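Local coordinates for protein DNA-binding response regulator (Paenisporosarcina sp. TG-14, PDB 6JQS) that probably binds DNA through a LuxR-type helix-turn-helix domain and, as a GerE transcription factor of a spore-forming bacterium, probably regulates sporulation genes, at residues R9-T13 with L66-E71; F20-R25 with E71-D75. All coordinates share one frame. Residue numbers count along the deposited sequence, not the author numbering.

In the fold
From the N terminus, the chain runs through loop 9-13 into helix 14-24, then through helices 29-36 and 40-54 to helix 59-68 and the C-terminal tail. Contact 1 brings the end of helix 59-68 and the turn after it back to the N-terminal loop, closing a 52-residue, mostly helical stretch. Contact 2 lays the tail 71-75 along the end of helix 14-24, closing the 45 residues between. In sequence the two closures cross rather than nest, and they share Glu-71, whose side chain serves contact 1. Their centres are about 11 Å apart, and they meet where Leu-66 CB packs on Leu-72 CD1 at 3.6 Å and Leu-66 CD1 on Phe-20 CG at 3.7 Å.

Contact 1: residues R9-T13 with L66-E71; sequences RSLLT and LLRLGE
The segment 9-13 is an irregular, mostly extended loop that ends at Thr-13, the N-cap of helix 14-24; 66-71 is the last turn of helix 59-68 and the turn beyond it. Their closest CA atoms belong to Ser-10 and Glu-71, 8.2 Å apart. The polar link runs from Ser-10 OG (chi1 t) to Glu-71 OE1, a 2.9 Å hydrogen bond. The same OG accepts from Leu-12 N at 3.2 Å, forming an ST turn, while OE2 of Glu-71 (m, m) forms a salt bridge with Arg-17. A Schellman motif follows the last helical turn: Gly-70 has positive phi (79°), and Glu-71 N bonds to Leu-66 O at 2.9 Å and Gly-70 N to Leu-67 O at 3.2 Å. In this four-helix LuxR-family fold the contact joins the loop before the first helix to the C-terminal end of the last. Apolar packing comes from Leu-12 CD1, 3.7 Å from Leu-66 CD2 and 4.0 Å from Glu-71 CB, and from Leu-11 CD2, 4.2 Å from Leu-69 CD1 on the exposed side.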
ATOM      1  N   ARG A   9      14.450 -11.197   0.814  1.00 77.99           N
ATOM      2  CA  ARG A   9      14.010 -10.009   0.013  1.00 73.81           C
ATOM      3  C   ARG A   9      12.489 -10.073  -0.205  1.00 77.02           C
ATOM      4  O   ARG A   9      11.952 -11.186  -0.354  1.00 68.25           O
ATOM      5  CB  ARG A   9      14.763  -9.952  -1.324  1.00 73.20           C
ATOM      6  CG  ARG A   9      14.727  -8.592  -2.007  1.00 75.86           C
ATOM      7  CD  ARG A   9      15.929  -7.724  -1.673  1.00 82.17           C
ATOM      8  NE  ARG A   9      16.933  -7.785  -2.732  1.00 89.01           N
ATOM      9  CZ  ARG A   9      18.189  -8.234  -2.620  1.00 86.86           C
ATOM     10  NH1 ARG A   9      18.974  -8.220  -3.685  1.00 91.42           N
ATOM     11  NH2 ARG A   9      18.669  -8.675  -1.468  1.00 81.88           N
ATOM     12  N   SER A  10      11.830  -8.911  -0.245  1.00 74.44           N
ATOM     13  CA  SER A  10      10.355  -8.753  -0.348  1.00 69.86           C
ATOM     14  C   SER A  10       9.948  -8.468  -1.806  1.00 68.60           C
ATOM     15  O   SER A  10      10.845  -8.296  -2.652  1.00 78.70           O
ATOM     16  CB  SER A  10       9.897  -7.674   0.610  1.00 66.39           C
ATOM     17  OG  SER A  10       8.498  -7.458   0.523  1.00 65.49           O
ATOM     18  N   LEU A  11       8.643  -8.459  -2.086  1.00 66.70           N
ATOM     19  CA  LEU A  11       8.031  -8.115  -3.404  1.00 67.41           C
ATOM     20  C   LEU A  11       7.764  -6.606  -3.433  1.00 60.56           C
ATOM     21  O   LEU A  11       7.627  -6.046  -4.529  1.00 63.02           O
ATOM     22  CB  LEU A  11       6.729  -8.911  -3.565  1.00 71.88           C
ATOM     23  CG  LEU A  11       6.311  -9.301  -4.983  1.00 71.79           C
ATOM     24  CD1 LEU A  11       7.483  -9.855  -5.785  1.00 71.50           C
ATOM     25  CD2 LEU A  11       5.165 -10.306  -4.936  1.00 74.00           C
ATOM     26  N   LEU A  12       7.693  -5.993  -2.249  1.00 62.23           N
ATOM     27  CA  LEU A  12       7.495  -4.534  -2.042  1.00 61.64           C
ATOM     28  C   LEU A  12       8.752  -3.936  -1.423  1.00 59.62           C
ATOM     29  O   LEU A  12       9.420  -4.632  -0.619  1.00 55.87           O
ATOM     30  CB  LEU A  12       6.373  -4.258  -1.039  1.00 62.71           C
ATOM     31  CG  LEU A  12       5.109  -5.095  -1.123  1.00 61.44           C
ATOM     32  CD1 LEU A  12       4.435  -5.125   0.244  1.00 62.95           C
ATOM     33  CD2 LEU A  12       4.186  -4.519  -2.182  1.00 57.36           C
ATOM     34  N   THR A  13       8.950  -2.643  -1.658  1.00 47.48           N
ATOM     35  CA  THR A  13       9.853  -1.787  -0.862  1.00 47.08           C
ATOM     36  C   THR A  13       9.184  -1.568   0.489  1.00 48.18           C
ATOM     37  O   THR A  13       7.934  -1.784   0.547  1.00 47.17           O
ATOM     38  CB  THR A  13      10.129  -0.446  -1.568  1.00 50.59           C
ATOM     39  OG1 THR A  13       8.972   0.385  -1.437  1.00 46.51           O
ATOM     40  CG2 THR A  13      10.474  -0.636  -3.030  1.00 52.02           C
ATOM     41  N   LEU A  66      -1.601  -9.014  -0.276  1.00 30.26           N
ATOM     42  CA  LEU A  66      -0.447  -8.727   0.610  1.00 29.94           C
ATOM     43  C   LEU A  66      -0.715  -9.326   2.011  1.00 35.04           C
ATOM     44  O   LEU A  66       0.251  -9.799   2.617  1.00 32.99           O
ATOM     45  CB  LEU A  66      -0.166  -7.233   0.660  1.00 29.93           C
ATOM     46  CG  LEU A  66       0.246  -6.566  -0.658  1.00 29.12           C
ATOM     47  CD1 LEU A  66       0.282  -5.064  -0.489  1.00 31.15           C
ATOM     48  CD2 LEU A  66       1.586  -7.100  -1.125  1.00 30.51           C
ATOM     49  N   LEU A  67      -1.955  -9.366   2.508  1.00 34.74           N
ATOM     50  CA  LEU A  67      -2.295 -10.177   3.733  1.00 31.68           C
ATOM     51  C   LEU A  67      -2.045 -11.661   3.444  1.00 32.90           C
ATOM     52  O   LEU A  67      -1.441 -12.338   4.320  1.00 33.90           O
ATOM     53  CB  LEU A  67      -3.749  -9.961   4.182  1.00 31.41           C
ATOM     54  CG  LEU A  67      -4.070  -8.581   4.750  1.00 31.66           C
ATOM     55  CD1 LEU A  67      -5.561  -8.311   4.700  1.00 31.75           C
ATOM     56  CD2 LEU A  67      -3.501  -8.421   6.173  1.00 39.36           C
ATOM     57  N   ARG A  68      -2.444 -12.187   2.283  1.00 32.28           N
ATOM     58  CA  ARG A  68      -2.250 -13.632   1.955  1.00 33.91           C
ATOM     59  C   ARG A  68      -0.758 -13.968   1.867  1.00 39.59           C
ATOM     60  O   ARG A  68      -0.391 -15.107   2.156  1.00 30.66           O
ATOM     61  CB  ARG A  68      -2.861 -13.972   0.598  1.00 38.14           C
ATOM     62  CG  ARG A  68      -4.366 -14.133   0.628  1.00 32.88           C
ATOM     63  CD  ARG A  68      -4.954 -14.040  -0.753  1.00 33.99           C
ATOM     64  NE  ARG A  68      -6.387 -13.922  -0.623  1.00 29.18           N
ATOM     65  CZ  ARG A  68      -7.173 -13.138  -1.393  1.00 35.80           C
ATOM     66  NH1 ARG A  68      -6.686 -12.389  -2.355  1.00 32.08           N
ATOM     67  NH2 ARG A  68      -8.465 -13.086  -1.168  1.00 36.87           N
ATOM     68  N   LEU A  69       0.073 -13.007   1.480  1.00 32.30           N
ATOM     69  CA  LEU A  69       1.542 -13.208   1.300  1.00 40.53           C
ATOM     70  C   LEU A  69       2.308 -12.991   2.608  1.00 37.35           C
ATOM     71  O   LEU A  69       3.533 -13.102   2.556  1.00 41.75           O
ATOM     72  CB  LEU A  69       2.088 -12.218   0.267  1.00 35.13           C
ATOM     73  CG  LEU A  69       1.780 -12.509  -1.201  1.00 41.80           C
ATOM     74  CD1 LEU A  69       2.260 -11.351  -2.060  1.00 44.64           C
ATOM     75  CD2 LEU A  69       2.413 -13.794  -1.677  1.00 45.84           C
ATOM     76  N   GLY A  70       1.649 -12.569   3.682  1.00 40.89           N
ATOM     77  CA  GLY A  70       2.274 -12.297   4.990  1.00 45.54           C
ATOM     78  C   GLY A  70       2.981 -10.952   5.049  1.00 43.60           C
ATOM     79  O   GLY A  70       3.676 -10.721   6.034  1.00 38.77           O
ATOM     80  N   GLU A  71       2.744 -10.043   4.090  1.00 39.87           N
ATOM     81  CA  GLU A  71       3.408  -8.720   4.050  1.00 36.85           C
ATOM     82  C   GLU A  71       2.753  -7.672   4.942  1.00 40.22           C
ATOM     83  O   GLU A  71       3.414  -6.651   5.226  1.00 42.86           O
ATOM     84  CB  GLU A  71       3.426  -8.184   2.613  1.00 40.77           C
ATOM     85  CG  GLU A  71       4.424  -8.902   1.760  1.00 39.90           C
ATOM     86  CD  GLU A  71       5.892  -8.719   2.162  1.00 47.73           C
ATOM     87  OE1 GLU A  71       6.735  -9.434   1.593  1.00 50.22           O
ATOM     88  OE2 GLU A  71       6.198  -7.894   3.065  1.00 47.88           O
TER

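Contact 2: residues F20-R25 with E71-D75; sequences FQLLVR and ELSLD
This is a helix-to-tail contact in the LuxR-type helix-turn-helix fold: the C-terminal tail 71-75, extended at Leu-72 and Ser-73, lies along the C-terminal end of helix 14-24. CA atoms pair Gln-21 with Leu-72 (5.9 Å), Val-24 with Leu-74 (6.8 Å) and Arg-25 with Asp-75 (7.1 Å). Leu-72 (m, t) is buried, its CA-to-CB bond toward the helix, with CD1 3.9 Å from Phe-20 CB and 4.0 Å from Val-24 CG2; Leu-66 also packs on it. The Gln-21 amide (chi1 t, chi2 p) grips the Ser-73 backbone at both ends: Ser-73 N donates to OE1 at 3.0 Å, and NE2 donates to Ser-73 O at 2.8 Å. Ser-73 OG (chi1 p) adds a 3.2 Å bond to Gln-21 OE1, and a water donates to that OE1 (2.9 Å) and to Glu-71 O (3.3 Å). Val-24 CG1 lies 3.3 Å from Leu-74 O. The Arg-25 guanidinium meets Asp-75 O edge-on, through NH2 at 3.2 Å and, weakly, NE at 3.5 Å.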
ATOM      1  N   PHE A  20       0.541   0.523   2.337  1.00 32.06           N
ATOM      2  CA  PHE A  20      -0.565  -0.457   2.390  1.00 29.14           C
ATOM      3  C   PHE A  20      -0.908  -0.769   3.861  1.00 34.12           C
ATOM      4  O   PHE A  20      -2.102  -1.015   4.108  1.00 32.63           O
ATOM      5  CB  PHE A  20      -0.254  -1.709   1.580  1.00 27.28           C
ATOM      6  CG  PHE A  20      -0.489  -1.534   0.104  1.00 25.21           C
ATOM      7  CD1 PHE A  20      -1.746  -1.743  -0.415  1.00 27.78           C
ATOM      8  CD2 PHE A  20       0.471  -0.979  -0.724  1.00 31.73           C
ATOM      9  CE1 PHE A  20      -2.041  -1.453  -1.739  1.00 27.90           C
ATOM     10  CE2 PHE A  20       0.181  -0.726  -2.068  1.00 28.62           C
ATOM     11  CZ  PHE A  20      -1.072  -0.961  -2.559  1.00 28.16           C
ATOM     12  N   GLN A  21       0.061  -0.831   4.781  1.00 33.03           N
ATOM     13  CA  GLN A  21      -0.278  -1.021   6.235  1.00 33.72           C
ATOM     14  C   GLN A  21      -1.161   0.133   6.721  1.00 36.16           C
ATOM     15  O   GLN A  21      -2.065  -0.101   7.511  1.00 33.43           O
ATOM     16  CB  GLN A  21       0.984  -1.167   7.097  1.00 33.07           C
ATOM     17  CG  GLN A  21       0.661  -1.667   8.502  1.00 39.15           C
ATOM     18  CD  GLN A  21      -0.011  -3.031   8.496  1.00 36.69           C
ATOM     19  OE1 GLN A  21       0.615  -4.060   8.286  1.00 35.75           O
ATOM     20  NE2 GLN A  21      -1.323  -3.040   8.575  1.00 39.13           N
ATOM     21  N   LEU A  22      -0.971   1.358   6.232  1.00 34.76           N
ATOM     22  CA  LEU A  22      -1.850   2.485   6.597  1.00 33.98           C
ATOM     23  C   LEU A  22      -3.202   2.421   5.905  1.00 35.27           C
ATOM     24  O   LEU A  22      -4.174   2.869   6.552  1.00 31.26           O
ATOM     25  CB  LEU A  22      -1.145   3.840   6.356  1.00 39.18           C
ATOM     26  CG  LEU A  22       0.168   4.035   7.125  1.00 43.11           C
ATOM     27  CD1 LEU A  22       0.710   5.450   6.933  1.00 42.48           C
ATOM     28  CD2 LEU A  22       0.006   3.765   8.615  1.00 49.53           C
ATOM     29  N   LEU A  23      -3.311   1.978   4.639  1.00 32.39           N
ATOM     30  CA  LEU A  23      -4.634   1.734   4.035  1.00 32.52           C
ATOM     31  C   LEU A  23      -5.384   0.700   4.891  1.00 29.99           C
ATOM     32  O   LEU A  23      -6.535   0.856   5.169  1.00 25.30           O
ATOM     33  CB  LEU A  23      -4.457   1.234   2.604  1.00 36.18           C
ATOM     34  CG  LEU A  23      -3.979   2.291   1.610  1.00 35.28           C
ATOM     35  CD1 LEU A  23      -3.601   1.617   0.297  1.00 37.07           C
ATOM     36  CD2 LEU A  23      -5.044   3.345   1.402  1.00 39.48           C
ATOM     37  N   VAL A  24      -4.733  -0.370   5.313  1.00 35.10           N
ATOM     38  CA  VAL A  24      -5.473  -1.326   6.200  1.00 31.13           C
ATOM     39  C   VAL A  24      -6.120  -0.545   7.352  1.00 29.11           C
ATOM     40  O   VAL A  24      -7.287  -0.881   7.763  1.00 34.02           O
ATOM     41  CB  VAL A  24      -4.491  -2.406   6.675  1.00 32.93           C
ATOM     42  CG1 VAL A  24      -5.059  -3.164   7.847  1.00 29.13           C
ATOM     43  CG2 VAL A  24      -4.151  -3.318   5.527  1.00 34.14           C
ATOM     44  N   ARG A  25      -5.429   0.474   7.890  1.00 35.12           N
ATOM     45  CA  ARG A  25      -5.890   1.254   9.067  1.00 34.01           C
ATOM     46  C   ARG A  25      -6.818   2.400   8.657  1.00 37.89           C
ATOM     47  O   ARG A  25      -7.064   3.256   9.485  1.00 48.06           O
ATOM     48  CB  ARG A  25      -4.685   1.788   9.841  1.00 41.50           C
ATOM     49  CG  ARG A  25      -3.865   0.681  10.466  1.00 35.23           C
ATOM     50  CD  ARG A  25      -2.739   1.166  11.312  1.00 43.67           C
ATOM     51  NE  ARG A  25      -1.913  -0.012  11.515  1.00 45.06           N
ATOM     52  CZ  ARG A  25      -0.591  -0.032  11.533  1.00 50.33           C
ATOM     53  NH1 ARG A  25       0.103   1.078  11.371  1.00 55.46           N
ATOM     54  NH2 ARG A  25       0.035  -1.189  11.688  1.00 50.59           N
ATOM     55  N   GLU A  71       2.744 -10.043   4.090  1.00 39.87           N
ATOM     56  CA  GLU A  71       3.408  -8.720   4.050  1.00 36.85           C
ATOM     57  C   GLU A  71       2.753  -7.672   4.942  1.00 40.22           C
ATOM     58  O   GLU A  71       3.414  -6.651   5.226  1.00 42.86           O
ATOM     59  CB  GLU A  71       3.426  -8.184   2.613  1.00 40.77           C
ATOM     60  CG  GLU A  71       4.424  -8.902   1.760  1.00 39.90           C
ATOM     61  CD  GLU A  71       5.892  -8.719   2.162  1.00 47.73           C
ATOM     62  OE1 GLU A  71       6.735  -9.434   1.593  1.00 50.22           O
ATOM     63  OE2 GLU A  71       6.198  -7.894   3.065  1.00 47.88           O
ATOM     64  N   LEU A  72       1.480  -7.834   5.286  1.00 34.91           N
ATOM     65  CA  LEU A  72       0.733  -6.865   6.108  1.00 34.80           C
ATOM     66  C   LEU A  72       0.151  -7.631   7.313  1.00 27.61           C
ATOM     67  O   LEU A  72      -0.102  -8.809   7.166  1.00 33.81           O
ATOM     68  CB  LEU A  72      -0.401  -6.244   5.284  1.00 31.40           C
ATOM     69  CG  LEU A  72      -0.016  -5.465   4.014  1.00 34.17           C
ATOM     70  CD1 LEU A  72      -1.286  -5.027   3.282  1.00 30.45           C
ATOM     71  CD2 LEU A  72       0.836  -4.275   4.338  1.00 35.57           C
ATOM     72  N   SER A  73      -0.193  -6.922   8.365  1.00 37.69           N
ATOM     73  CA  SER A  73      -1.068  -7.442   9.448  1.00 41.88           C
ATOM     74  C   SER A  73      -2.430  -6.774   9.339  1.00 43.57           C
ATOM     75  O   SER A  73      -2.478  -5.603   8.973  1.00 38.47           O
ATOM     76  CB  SER A  73      -0.498  -7.166  10.791  1.00 45.78           C
ATOM     77  OG  SER A  73      -0.120  -5.808  10.871  1.00 49.97           O
ATOM     78  N   LEU A  74      -3.449  -7.452   9.843  1.00 43.75           N
ATOM     79  CA  LEU A  74      -4.852  -6.970   9.908  1.00 43.14           C
ATOM     80  C   LEU A  74      -4.986  -5.735  10.822  1.00 46.60           C
ATOM     81  O   LEU A  74      -5.908  -4.892  10.581  1.00 46.60           O
ATOM     82  CB  LEU A  74      -5.623  -8.185  10.422  1.00 50.53           C
ATOM     83  CG  LEU A  74      -6.955  -8.499   9.761  1.00 49.97           C
ATOM     84  CD1 LEU A  74      -6.963  -8.215   8.272  1.00 38.85           C
ATOM     85  CD2 LEU A  74      -7.347  -9.929  10.073  1.00 40.35           C
ATOM     86  N   ASP A  75      -4.060  -5.577  11.770  1.00 46.30           N
ATOM     87  CA  ASP A  75      -4.076  -4.527  12.825  1.00 51.93           C
ATOM     88  C   ASP A  75      -3.338  -3.279  12.330  1.00 53.24           C
ATOM     89  O   ASP A  75      -2.141  -3.429  12.132  1.00 54.52           O
ATOM     90  CB  ASP A  75      -3.453  -5.050  14.130  1.00 47.33           C
ATOM     91  CG  ASP A  75      -4.254  -6.163  14.785  1.00 57.63           C
ATOM     92  OD1 ASP A  75      -5.463  -6.283  14.442  1.00 46.34           O
ATOM     93  OD2 ASP A  75      -3.659  -6.910  15.646  1.00 48.82           O
TER
HETATM   94  O   HOH W   1       3.420  -4.300   7.520  1.00 48.29           O